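Local structure of ADP-dependent (S)-NAD(P)H-hydrate dehydratase (Streptococcus mutans, 3BGK) at residues A[61-66]-A[87-92]; A[79-84]-A[256-261]; A[118-123]-A[145-150]; A[126-131]-A[155-160]; A[133-138]-A[162-167]. The protein probably catalyses the ADP-dependent dehydration of (6S)-NAD(P)HX, a damaged hydrated form of NAD(P)H, and so helps to regenerate the intact cofactor. All blocks are in the same frame, centred on the assembly; numbering follows the deposited sequence.

Contact 1: residues A[61-66]-A[87-92]; sequences VLLIGG and GLVTVA
Val61 and Leu63 exchange backbone hydrogen bonds with Leu88, Thr90 and Ala92, the ladder of a parallel strand pair in which Val61 and Leu63 each donate and accept and Gly65 only donates. Val61 N gives to Leu88 O at 2.9 Å and Val61 O accepts from Thr90 N; two residues on, Leu63 N gives to Thr90 O and Leu63 O accepts from Ala92 N, and Gly65 N closes the ladder on Ala92 O at 3.0 Å. Between the rungs, CA-H groups lean on the same carbonyls, as Leu62 CA on Thr90 O at 3.2 Å.

Apolar contacts fall on two faces. On one, Leu63 CD1 crosses to Val89 CG1 at 3.6 Å, and valine and leucine fill the layer under helix 71-83. On the other, Leu62 has CG anti to the backbone N (chi1 174°), and the second torsion turns CD1 toward Thr90 CG2 at 3.8 Å, while small Ala92 lets Ile64 lie over it.

The pair belongs to a right-handed beta-alpha-beta unit. Helix 71-83 packs on Val61, Leu63, Val89 and Val91, helix 116-125 on Leu62, Ile64, Thr90 and Ala92, and strand 128-131 bonds to the other edge of strand 60-64.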
# COMPACT_ATOMS: atom_id res chain seq x y z
N VAL A 61 2.23 -16.81 16.87
CA VAL A 61 1.12 -17.38 16.13
C VAL A 61 1.56 -17.71 14.72
O VAL A 61 2.27 -16.92 14.08
CB VAL A 61 -0.08 -16.40 16.04
CG1 VAL A 61 -1.29 -17.08 15.40
CG2 VAL A 61 -0.45 -15.87 17.42
N LEU A 62 1.15 -18.88 14.25
CA LEU A 62 1.25 -19.23 12.84
C LEU A 62 -0.16 -19.22 12.23
O LEU A 62 -1.09 -19.87 12.74
CB LEU A 62 1.96 -20.58 12.65
CG LEU A 62 2.03 -21.16 11.22
CD1 LEU A 62 2.97 -20.39 10.31
CD2 LEU A 62 2.40 -22.63 11.24
N LEU A 63 -0.32 -18.47 11.14
CA LEU A 63 -1.58 -18.43 10.42
C LEU A 63 -1.39 -19.23 9.15
O LEU A 63 -0.34 -19.15 8.53
CB LEU A 63 -1.97 -16.98 10.08
CG LEU A 63 -2.55 -16.13 11.21
CD1 LEU A 63 -1.47 -15.61 12.14
CD2 LEU A 63 -3.34 -14.98 10.65
N ILE A 64 -2.39 -20.02 8.79
CA ILE A 64 -2.33 -20.86 7.61
C ILE A 64 -3.63 -20.68 6.84
O ILE A 64 -4.70 -21.02 7.34
CB ILE A 64 -2.14 -22.35 7.99
CG1 ILE A 64 -0.91 -22.52 8.89
CG2 ILE A 64 -2.03 -23.22 6.74
CD1 ILE A 64 -0.84 -23.86 9.57
N GLY A 65 -3.52 -20.14 5.64
CA GLY A 65 -4.68 -19.83 4.82
C GLY A 65 -4.31 -18.91 3.67
O GLY A 65 -3.15 -18.85 3.28
N GLY A 66 -5.29 -18.20 3.13
CA GLY A 66 -5.04 -17.29 2.03
C GLY A 66 -4.63 -18.05 0.79
O GLY A 66 -3.88 -17.55 -0.05
N GLY A 87 3.19 -11.45 19.88
CA GLY A 87 4.62 -11.18 19.89
C GLY A 87 5.23 -11.37 18.52
O GLY A 87 5.99 -10.53 18.05
N LEU A 88 4.89 -12.48 17.88
CA LEU A 88 5.37 -12.80 16.54
C LEU A 88 4.26 -13.45 15.74
O LEU A 88 3.56 -14.34 16.24
CB LEU A 88 6.59 -13.72 16.59
CG LEU A 88 7.40 -13.89 15.30
CD1 LEU A 88 8.12 -12.58 14.90
CD2 LEU A 88 8.41 -15.04 15.44
N VAL A 89 4.10 -13.00 14.50
CA VAL A 89 3.06 -13.52 13.62
C VAL A 89 3.71 -14.05 12.35
O VAL A 89 4.48 -13.35 11.70
CB VAL A 89 2.02 -12.43 13.29
CG1 VAL A 89 0.98 -12.93 12.28
CG2 VAL A 89 1.34 -11.95 14.57
N THR A 90 3.39 -15.30 12.01
CA THR A 90 3.94 -15.96 10.83
C THR A 90 2.78 -16.50 10.01
O THR A 90 1.83 -17.05 10.55
CB THR A 90 4.89 -17.10 11.23
OG1 THR A 90 5.83 -16.62 12.19
CG2 THR A 90 5.64 -17.65 10.03
N VAL A 91 2.87 -16.32 8.69
CA VAL A 91 1.78 -16.68 7.78
C VAL A 91 2.24 -17.73 6.76
O VAL A 91 3.24 -17.53 6.06
CB VAL A 91 1.23 -15.44 7.04
CG1 VAL A 91 -0.06 -15.79 6.30
CG2 VAL A 91 1.00 -14.28 8.00
N ALA A 92 1.51 -18.84 6.71
CA ALA A 92 1.68 -19.84 5.66
C ALA A 92 0.57 -19.62 4.63
O ALA A 92 -0.61 -19.85 4.91
CB ALA A 92 1.61 -21.24 6.24

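Contact 2: residues A[79-84]-A[256-261]; sequences LACVNS and MIAGFV
Ala80 and Met256, the latter a selenomethionine, meet in a buried contact where two helices run side by side, their segment axes 7.4 Å apart and inclined by 28°. No hydrogen bond crosses between the segments, although Gln263, one turn on in helix 249-263, binds the carbonyls of Ser84 and Gly259 through NE2.

Small residues make the close approach possible. Cys81 and Gly259 bring their CA atoms to 4.6 Å, and Gly259, without a side chain, lets Ser84 CB come to 4.1 Å from its CA. Ala80 presents a single methyl, CB, to Met256 CG at 3.8 Å. The thiol of Cys81 lies anti to its backbone N (chi1 -170°) and reaches the other helix, with SG 4.1 Å from Ala258 CB. Ser84 CB comes up to the edge of the Phe260 ring, near its plane, at 4.2 Å from CD1.

The hydroxyl of Ser84 turns back on its own helix. Ser84 OG donates to Ala80 O at 2.7 Å, and Ser84 N reaches that carbonyl from the opposite face of its plane. With its hydroxyl thus engaged, Ser84 can lie against Met256 CG, 3.6 Å from OG.

The contact packs two helices, far apart in sequence, within one outer layer of the alpha/beta/alpha three-layer sandwich. Helix 295-310 packs on Ala80, Ser84 and Met256, helix 268-287 on Met256 and Phe260, while Ile257 and Val261 rest on strand 181-184.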
# COMPACT_ATOMS: atom_id res chain seq x y z
N LEU A 79 -3.45 -8.99 9.84
CA LEU A 79 -3.58 -7.61 10.31
C LEU A 79 -4.19 -7.53 11.71
O LEU A 79 -3.68 -6.81 12.56
CB LEU A 79 -4.42 -6.77 9.33
CG LEU A 79 -3.71 -6.16 8.11
CD1 LEU A 79 -4.73 -5.53 7.17
CD2 LEU A 79 -2.65 -5.14 8.52
N ALA A 80 -5.26 -8.28 11.94
CA ALA A 80 -5.90 -8.29 13.25
C ALA A 80 -4.99 -8.89 14.32
O ALA A 80 -4.92 -8.37 15.44
CB ALA A 80 -7.22 -9.04 13.19
N CYS A 81 -4.30 -9.97 13.97
CA CYS A 81 -3.47 -10.69 14.92
C CYS A 81 -2.29 -9.86 15.41
O CYS A 81 -1.99 -9.86 16.60
CB CYS A 81 -2.97 -12.00 14.32
SG CYS A 81 -2.18 -13.08 15.53
N VAL A 82 -1.63 -9.15 14.48
CA VAL A 82 -0.49 -8.31 14.82
C VAL A 82 -0.96 -7.13 15.65
O VAL A 82 -0.37 -6.80 16.69
CB VAL A 82 0.28 -7.81 13.56
CG1 VAL A 82 1.43 -6.90 13.95
CG2 VAL A 82 0.82 -8.98 12.77
N ASN A 83 -2.05 -6.51 15.21
CA ASN A 83 -2.55 -5.32 15.88
C ASN A 83 -3.09 -5.61 17.28
O ASN A 83 -3.08 -4.73 18.13
CB ASN A 83 -3.58 -4.61 15.00
CG ASN A 83 -2.93 -3.89 13.82
OD1 ASN A 83 -2.03 -3.07 14.00
ND2 ASN A 83 -3.38 -4.20 12.61
N SER A 84 -3.51 -6.86 17.51
CA SER A 84 -3.90 -7.31 18.85
C SER A 84 -2.72 -7.52 19.81
O SER A 84 -2.91 -7.65 21.02
CB SER A 84 -4.75 -8.58 18.76
OG SER A 84 -5.89 -8.34 17.97
N MSE A 256 -8.07 -11.64 15.66
CA MSE A 256 -8.11 -11.08 17.01
C MSE A 256 -8.09 -12.15 18.11
O MSE A 256 -7.29 -12.05 19.04
CB MSE A 256 -9.31 -10.16 17.19
CG MSE A 256 -9.15 -8.86 16.45
SE MSE A 256 -10.64 -7.67 16.77
CE MSE A 256 -10.37 -7.36 18.68
N ILE A 257 -8.95 -13.16 17.98
CA ILE A 257 -8.94 -14.29 18.92
C ILE A 257 -7.55 -14.93 19.02
O ILE A 257 -7.09 -15.26 20.12
CB ILE A 257 -9.99 -15.38 18.55
CG1 ILE A 257 -11.41 -14.80 18.64
CG2 ILE A 257 -9.85 -16.61 19.47
CD1 ILE A 257 -12.44 -15.60 17.87
N ALA A 258 -6.88 -15.10 17.88
CA ALA A 258 -5.53 -15.65 17.84
C ALA A 258 -4.53 -14.79 18.61
O ALA A 258 -3.65 -15.31 19.30
CB ALA A 258 -5.07 -15.87 16.41
N GLY A 259 -4.65 -13.47 18.47
CA GLY A 259 -3.74 -12.53 19.12
C GLY A 259 -3.96 -12.49 20.63
O GLY A 259 -2.99 -12.38 21.40
N PHE A 260 -5.23 -12.59 21.04
CA PHE A 260 -5.57 -12.60 22.46
C PHE A 260 -5.01 -13.84 23.15
O PHE A 260 -4.30 -13.72 24.16
CB PHE A 260 -7.08 -12.49 22.66
CG PHE A 260 -7.58 -11.06 22.75
CD1 PHE A 260 -7.34 -10.15 21.73
CD2 PHE A 260 -8.31 -10.65 23.86
CE1 PHE A 260 -7.81 -8.84 21.81
CE2 PHE A 260 -8.79 -9.34 23.96
CZ PHE A 260 -8.54 -8.43 22.93
N VAL A 261 -5.29 -15.02 22.59
CA VAL A 261 -4.89 -16.29 23.21
C VAL A 261 -3.37 -16.45 23.26
O VAL A 261 -2.84 -17.15 24.13
CB VAL A 261 -5.56 -17.54 22.56
CG1 VAL A 261 -7.08 -17.46 22.67
CG2 VAL A 261 -5.14 -17.70 21.10

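Contact 3: residues A[118-123]-A[145-150]; sequences RLSEQI and FDVVWQ
Val147 CG1 is the methyl on which the first shell converges: Leu119 CD2 lies 3.8 Å away and Ser120 OG 4.0 Å. Leu119 and Ile123, one turn apart in helix 116-125, both reach this valine of helix 139-151, Ile123 less closely. Ile123 also reaches the next residue, its CD1 standing 3.8 Å from Val148 CA and 3.9 Å from Val148 CG2, the two side chains meeting at about a right angle. That reach follows from its torsions, since CG1 is anti to the carbonyl carbon (chi1 -72°) and chi2 of 153° extends the chain toward the other helix.

The two segments are inclined by 36° with axes 10.1 Å apart, a spacing that branched aliphatic side chains can bridge from both sides. Both helices belong to the outer layer over the Leu62 and Ile64 face of the central sheet of the three-layer sandwich: Ile64 packs on Leu119 and Val148, and Leu62 on Ile123. Phe145 and Trp149 turn away toward helix 163-170.

With no hydrogen bond or salt bridge between the segments, the joint depends on dispersion and on the removal of methyl groups from water. Partly exposed Ser120, placed at the margin, suits the change from this apolar seam to solvent.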
# COMPACT_ATOMS: atom_id res chain seq x y z
N ARG A 118 9.35 -26.46 5.75
CA ARG A 118 9.30 -25.17 6.43
C ARG A 118 7.99 -25.01 7.22
O ARG A 118 8.01 -24.53 8.36
CB ARG A 118 9.52 -24.00 5.46
CG ARG A 118 9.65 -22.66 6.16
CD ARG A 118 9.89 -21.51 5.21
NE ARG A 118 11.30 -21.37 4.87
CZ ARG A 118 11.79 -21.44 3.63
NH1 ARG A 118 10.98 -21.65 2.60
NH2 ARG A 118 13.09 -21.29 3.42
N LEU A 119 6.88 -25.41 6.61
CA LEU A 119 5.58 -25.43 7.30
C LEU A 119 5.65 -26.23 8.60
O LEU A 119 5.12 -25.80 9.62
CB LEU A 119 4.48 -25.98 6.39
CG LEU A 119 3.09 -26.23 7.00
CD1 LEU A 119 2.42 -24.95 7.52
CD2 LEU A 119 2.18 -26.93 6.01
N SER A 120 6.31 -27.39 8.54
CA SER A 120 6.52 -28.25 9.71
C SER A 120 7.33 -27.55 10.80
O SER A 120 6.90 -27.49 11.95
CB SER A 120 7.19 -29.56 9.30
OG SER A 120 6.23 -30.56 9.02
N GLU A 121 8.50 -27.03 10.42
CA GLU A 121 9.37 -26.28 11.33
C GLU A 121 8.60 -25.15 12.01
O GLU A 121 8.73 -24.96 13.22
CB GLU A 121 10.58 -25.70 10.57
CG GLU A 121 11.64 -26.73 10.17
N GLN A 122 7.79 -24.44 11.23
CA GLN A 122 7.04 -23.29 11.75
C GLN A 122 5.93 -23.68 12.71
O GLN A 122 5.61 -22.91 13.63
CB GLN A 122 6.50 -22.42 10.60
CG GLN A 122 7.58 -21.62 9.86
CD GLN A 122 8.33 -20.63 10.76
OE1 GLN A 122 7.73 -19.97 11.61
NE2 GLN A 122 9.63 -20.51 10.55
N ILE A 123 5.34 -24.86 12.53
CA ILE A 123 4.33 -25.36 13.46
C ILE A 123 4.95 -25.57 14.85
O ILE A 123 4.37 -25.12 15.86
CB ILE A 123 3.63 -26.64 12.94
CG1 ILE A 123 2.68 -26.31 11.79
CG2 ILE A 123 2.83 -27.32 14.06
CD1 ILE A 123 2.45 -27.46 10.82
N PHE A 145 -3.91 -29.36 5.70
CA PHE A 145 -4.69 -29.67 6.89
C PHE A 145 -4.04 -30.84 7.62
O PHE A 145 -3.81 -30.78 8.83
CB PHE A 145 -6.14 -30.03 6.54
CG PHE A 145 -7.01 -30.26 7.75
CD1 PHE A 145 -7.77 -29.22 8.28
CD2 PHE A 145 -7.07 -31.51 8.34
CE1 PHE A 145 -8.57 -29.44 9.40
CE2 PHE A 145 -7.87 -31.73 9.46
CZ PHE A 145 -8.62 -30.70 9.98
N ASP A 146 -3.72 -31.89 6.85
CA ASP A 146 -3.18 -33.13 7.39
C ASP A 146 -1.74 -33.01 7.91
O ASP A 146 -1.36 -33.75 8.82
CB ASP A 146 -3.32 -34.27 6.38
CG ASP A 146 -4.77 -34.72 6.20
OD1 ASP A 146 -5.52 -34.78 7.19
OD2 ASP A 146 -5.15 -35.01 5.05
N VAL A 147 -0.96 -32.10 7.34
CA VAL A 147 0.39 -31.81 7.85
C VAL A 147 0.26 -31.20 9.24
O VAL A 147 0.82 -31.72 10.21
CB VAL A 147 1.19 -30.86 6.92
CG1 VAL A 147 2.51 -30.43 7.57
CG2 VAL A 147 1.47 -31.52 5.58
N VAL A 148 -0.51 -30.11 9.32
CA VAL A 148 -0.78 -29.40 10.57
C VAL A 148 -1.33 -30.36 11.61
O VAL A 148 -0.80 -30.43 12.71
CB VAL A 148 -1.77 -28.24 10.33
CG1 VAL A 148 -2.22 -27.60 11.65
CG2 VAL A 148 -1.15 -27.21 9.41
N TRP A 149 -2.37 -31.10 11.25
CA TRP A 149 -3.03 -32.03 12.17
C TRP A 149 -2.07 -33.05 12.80
O TRP A 149 -2.24 -33.43 13.96
CB TRP A 149 -4.18 -32.75 11.46
CG TRP A 149 -5.18 -33.32 12.42
CD1 TRP A 149 -5.31 -34.63 12.80
CD2 TRP A 149 -6.18 -32.59 13.14
NE1 TRP A 149 -6.33 -34.76 13.71
CE2 TRP A 149 -6.89 -33.53 13.93
CE3 TRP A 149 -6.55 -31.24 13.19
CZ2 TRP A 149 -7.94 -33.15 14.77
CZ3 TRP A 149 -7.61 -30.87 14.02
CH2 TRP A 149 -8.29 -31.83 14.80
N GLN A 150 -1.07 -33.49 12.04
CA GLN A 150 -0.07 -34.45 12.56
C GLN A 150 1.10 -33.78 13.30
O GLN A 150 1.81 -34.44 14.07
CB GLN A 150 0.46 -35.35 11.44
CG GLN A 150 -0.57 -36.36 10.91

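Contact 4: residues A[126-131]-A[155-160]; sequences ADVVLM and KQTLII
The carboxamide of Gln156 is the flat side-chain group that bridges the two strands. Its NE2 donates to Ala126 O at 2.8 Å; the acceptor lies in the amide plane of Gln156, whereas the donor stands above the plane of the Ala126 carbonyl, 39° out of it. At the other corner of the amide, OE1 takes the backbone N-H of Glu153, and NE2 makes a weak second bond to Ile123 O. Glutamine, with donor and acceptor on one rigid plate, suits this place because it joins the start of its own strand to the loop at Ala126, to the backbone at Glu153 and weakly to helix 116-125. CG anti to the carbonyl carbon (chi1 -70°) and the chain extended beyond it bring the amide to Ala126.

Beyond it the backbones pair in parallel. Thr157 N binds Asp127 O at 3.1 Å, Val129 both donates to Thr157 O and accepts from Ile159 N, and Met131, a selenomethionine, ends the series with N on Ile159 O at 2.9 Å.

On one face, Val128 CG1 meets Ile159 CD1 at 3.8 Å and Leu130 CD1 meets Ile159 CG2 at the same distance, under helix 249-263. On the opposite face, Leu158 CD1 crosses to Val129 CG1 at 4.1 Å, beneath helix 139-151, which completes a beta-alpha-beta unit with the two strands.

Such a pairing lets alternate peptide groups satisfy one another, while Val128 and Leu130 bond to strand 60-64; aliphatic chains fill both faces, and the Gln156 amide extends the polar grip past the N-terminal ends of the two strands.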
# COMPACT_ATOMS: atom_id res chain seq x y z
N ALA A 126 5.55 -22.32 16.75
CA ALA A 126 4.34 -21.58 17.11
C ALA A 126 3.74 -22.02 18.44
O ALA A 126 3.81 -23.20 18.80
CB ALA A 126 3.30 -21.70 16.00
N ASP A 127 3.14 -21.07 19.17
CA ASP A 127 2.33 -21.37 20.36
C ASP A 127 0.86 -21.54 19.99
O ASP A 127 0.14 -22.32 20.61
CB ASP A 127 2.46 -20.25 21.39
CG ASP A 127 3.89 -19.98 21.80
OD1 ASP A 127 4.58 -20.92 22.25
OD2 ASP A 127 4.32 -18.81 21.69
N VAL A 128 0.42 -20.78 18.99
CA VAL A 128 -0.96 -20.78 18.53
C VAL A 128 -0.98 -20.98 17.01
O VAL A 128 -0.24 -20.31 16.29
CB VAL A 128 -1.67 -19.45 18.90
CG1 VAL A 128 -3.02 -19.32 18.18
CG2 VAL A 128 -1.85 -19.34 20.41
N VAL A 129 -1.80 -21.91 16.54
CA VAL A 129 -1.93 -22.14 15.11
C VAL A 129 -3.36 -21.84 14.66
O VAL A 129 -4.31 -22.50 15.08
CB VAL A 129 -1.49 -23.57 14.68
CG1 VAL A 129 -1.75 -23.81 13.19
CG2 VAL A 129 -0.02 -23.80 15.01
N LEU A 130 -3.50 -20.80 13.83
CA LEU A 130 -4.79 -20.44 13.27
C LEU A 130 -4.86 -20.93 11.83
O LEU A 130 -4.25 -20.35 10.93
CB LEU A 130 -5.05 -18.93 13.36
CG LEU A 130 -6.21 -18.31 12.55
CD1 LEU A 130 -7.55 -19.03 12.76
CD2 LEU A 130 -6.33 -16.84 12.86
N MSE A 131 -5.63 -21.98 11.62
CA MSE A 131 -5.77 -22.54 10.29
C MSE A 131 -7.20 -22.35 9.80
O MSE A 131 -8.15 -22.59 10.54
CB MSE A 131 -5.39 -24.01 10.32
CG MSE A 131 -5.39 -24.69 8.98
SE MSE A 131 -5.07 -26.60 9.18
CE MSE A 131 -6.25 -26.99 10.68
N LYS A 155 0.68 -28.74 24.00
CA LYS A 155 0.77 -27.41 24.62
C LYS A 155 0.29 -26.27 23.72
O LYS A 155 0.19 -25.12 24.16
CB LYS A 155 2.20 -27.14 25.10
N GLN A 156 -0.01 -26.59 22.46
CA GLN A 156 -0.41 -25.59 21.47
C GLN A 156 -1.91 -25.35 21.44
O GLN A 156 -2.70 -26.28 21.65
CB GLN A 156 0.04 -26.03 20.08
CG GLN A 156 1.52 -25.99 19.83
CD GLN A 156 1.86 -26.36 18.40
OE1 GLN A 156 1.25 -27.28 17.84
NE2 GLN A 156 2.80 -25.65 17.81
N THR A 157 -2.31 -24.11 21.16
CA THR A 157 -3.71 -23.76 20.92
C THR A 157 -4.00 -23.80 19.42
O THR A 157 -3.27 -23.22 18.61
CB THR A 157 -4.06 -22.38 21.50
OG1 THR A 157 -3.64 -22.32 22.87
CG2 THR A 157 -5.56 -22.11 21.43
N LEU A 158 -5.06 -24.51 19.06
CA LEU A 158 -5.42 -24.67 17.66
C LEU A 158 -6.78 -24.05 17.38
O LEU A 158 -7.79 -24.44 17.98
CB LEU A 158 -5.41 -26.15 17.26
CG LEU A 158 -5.84 -26.53 15.83
CD1 LEU A 158 -4.83 -26.03 14.79
CD2 LEU A 158 -6.05 -28.04 15.71
N ILE A 159 -6.79 -23.07 16.48
CA ILE A 159 -8.01 -22.43 16.03
C ILE A 159 -8.34 -22.91 14.62
O ILE A 159 -7.52 -22.79 13.70
CB ILE A 159 -7.93 -20.88 16.08
CG1 ILE A 159 -7.35 -20.41 17.41
CG2 ILE A 159 -9.31 -20.27 15.86
CD1 ILE A 159 -6.77 -19.02 17.37
N ILE A 160 -9.53 -23.46 14.48
CA ILE A 160 -10.00 -24.00 13.22
C ILE A 160 -11.12 -23.09 12.71
O ILE A 160 -12.17 -22.97 13.34
CB ILE A 160 -10.48 -25.46 13.38
CG1 ILE A 160 -9.36 -26.33 13.96
CG2 ILE A 160 -10.96 -26.02 12.04
CD1 ILE A 160 -9.83 -27.66 14.54

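Contact 5: residues A[133-138]-A[162-167]; sequences PGLAED and GSAINL
Ser163 OG donates to Ala136 O at 3.0 Å, approaching from above the carbonyl plane, 44° out of it. The hydroxyl sits between the backbone N and the carbonyl carbon of its own residue (chi1 79°), which turns it toward the loop. A second polar link is weaker: Asn166 ND2 to Glu137 OE2 at 2.9 Å, with a bent N-H...O angle of 127° and the amide and carboxylate planes clearly twisted apart. Serine and asparagine, one helical turn apart, thus offer short polar arms to the loop.

Packing surrounds these bonds. Glu137 lays its methylene CG against Leu167 CD1 at 3.6 Å, so that the same side chain is apolar along its length and polar at its end. Deeper in, Leu135 CD2 meets Leu167 CD2 at 3.8 Å and Ala164 CB at 3.9 Å, while Leu135 CB lies against Ser163 OG.

The loop 133-138 follows strand 128-131 and holds Gly134, predicted to bind (6S)-NADPHX. Its end leads into helix 139-151, where Asp138 caps Ala141 N. That helix also packs on Leu135 and Leu167, so the contact joins the loop and the start of helix 163-170 at the C-terminal ends of neighbouring parallel strands.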
# COMPACT_ATOMS: atom_id res chain seq x y z
N PRO A 133 -8.77 -19.45 7.56
CA PRO A 133 -9.28 -18.30 6.80
C PRO A 133 -8.71 -18.26 5.39
O PRO A 133 -7.51 -18.05 5.20
CB PRO A 133 -8.85 -17.08 7.64
CG PRO A 133 -7.75 -17.56 8.52
CD PRO A 133 -7.94 -19.04 8.71
N GLY A 134 -9.57 -18.50 4.40
CA GLY A 134 -9.16 -18.54 3.00
C GLY A 134 -8.38 -19.78 2.59
O GLY A 134 -7.77 -19.80 1.52
N LEU A 135 -8.40 -20.81 3.44
CA LEU A 135 -7.69 -22.06 3.16
C LEU A 135 -8.21 -22.75 1.90
O LEU A 135 -7.45 -23.42 1.19
CB LEU A 135 -7.79 -23.01 4.37
CG LEU A 135 -7.00 -24.32 4.41
CD1 LEU A 135 -5.49 -24.08 4.36
CD2 LEU A 135 -7.35 -25.14 5.64
N ALA A 136 -9.51 -22.58 1.63
CA ALA A 136 -10.22 -23.32 0.58
C ALA A 136 -10.27 -24.82 0.87
O ALA A 136 -9.97 -25.26 1.99
CB ALA A 136 -9.64 -23.02 -0.82
N GLU A 137 -10.67 -25.61 -0.12
CA GLU A 137 -10.95 -27.03 0.09
C GLU A 137 -10.30 -27.96 -0.94
O GLU A 137 -10.53 -29.17 -0.92
CB GLU A 137 -12.46 -27.28 0.17
CG GLU A 137 -13.07 -26.82 1.49
CD GLU A 137 -14.58 -26.89 1.53
OE1 GLU A 137 -15.14 -28.00 1.35
OE2 GLU A 137 -15.21 -25.84 1.77
N ASP A 138 -9.49 -27.38 -1.83
CA ASP A 138 -8.79 -28.14 -2.88
C ASP A 138 -7.75 -29.13 -2.31
O ASP A 138 -7.66 -29.32 -1.10
CB ASP A 138 -8.16 -27.20 -3.92
CG ASP A 138 -7.14 -26.23 -3.32
OD1 ASP A 138 -6.61 -25.41 -4.09
OD2 ASP A 138 -6.88 -26.29 -2.10
N GLY A 162 -13.37 -21.09 9.36
CA GLY A 162 -13.90 -21.14 8.00
C GLY A 162 -13.89 -22.53 7.40
O GLY A 162 -14.35 -23.47 8.03
N SER A 163 -13.33 -22.64 6.20
CA SER A 163 -13.34 -23.88 5.42
C SER A 163 -12.63 -25.06 6.09
O SER A 163 -12.87 -26.22 5.73
CB SER A 163 -12.76 -23.64 4.02
OG SER A 163 -11.34 -23.62 4.04
N ALA A 164 -11.77 -24.77 7.06
CA ALA A 164 -11.10 -25.83 7.81
C ALA A 164 -12.07 -26.58 8.73
O ALA A 164 -11.78 -27.68 9.16
CB ALA A 164 -9.92 -25.26 8.60
N ILE A 165 -13.22 -25.97 9.01
CA ILE A 165 -14.29 -26.65 9.75
C ILE A 165 -14.88 -27.77 8.89
O ILE A 165 -15.09 -28.88 9.39
CB ILE A 165 -15.39 -25.67 10.20
CG1 ILE A 165 -14.84 -24.63 11.20
CG2 ILE A 165 -16.57 -26.42 10.82
CD1 ILE A 165 -14.55 -25.16 12.60
N ASN A 166 -15.12 -27.48 7.61
CA ASN A 166 -15.52 -28.50 6.63
C ASN A 166 -14.49 -29.61 6.50
O ASN A 166 -14.84 -30.78 6.36
CB ASN A 166 -15.75 -27.88 5.25
CG ASN A 166 -16.61 -26.64 5.29
OD1 ASN A 166 -17.63 -26.59 5.98
ND2 ASN A 166 -16.22 -25.63 4.52
N LEU A 167 -13.21 -29.23 6.53
CA LEU A 167 -12.10 -30.18 6.41
C LEU A 167 -12.00 -31.07 7.63
O LEU A 167 -11.70 -32.26 7.52
CB LEU A 167 -10.79 -29.43 6.17
CG LEU A 167 -10.22 -29.38 4.75
CD1 LEU A 167 -11.29 -29.09 3.71
CD2 LEU A 167 -9.11 -28.34 4.67

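Overall arrangement
From the N terminus, contact 1 comes first, closing the beta-alpha-beta unit through helix 71-83. That helix then supplies one half of contact 2, which crosses contact 1 along the chain and waits for its partner until helix 249-263. Contacts 3, 4 and 5 all nest within the long loop that contact 2 closes, and they cross one another in turn as helix 116-125, strand 128-131, the loop 133-138, helix 139-151, strand 157-161 and helix 163-170 interleave. Strands 60-64 and 128-131 join contacts 1 and 4 in one sheet. Contact 2 lies over one face, contact 3 over the other, and contact 5 at the strand ends.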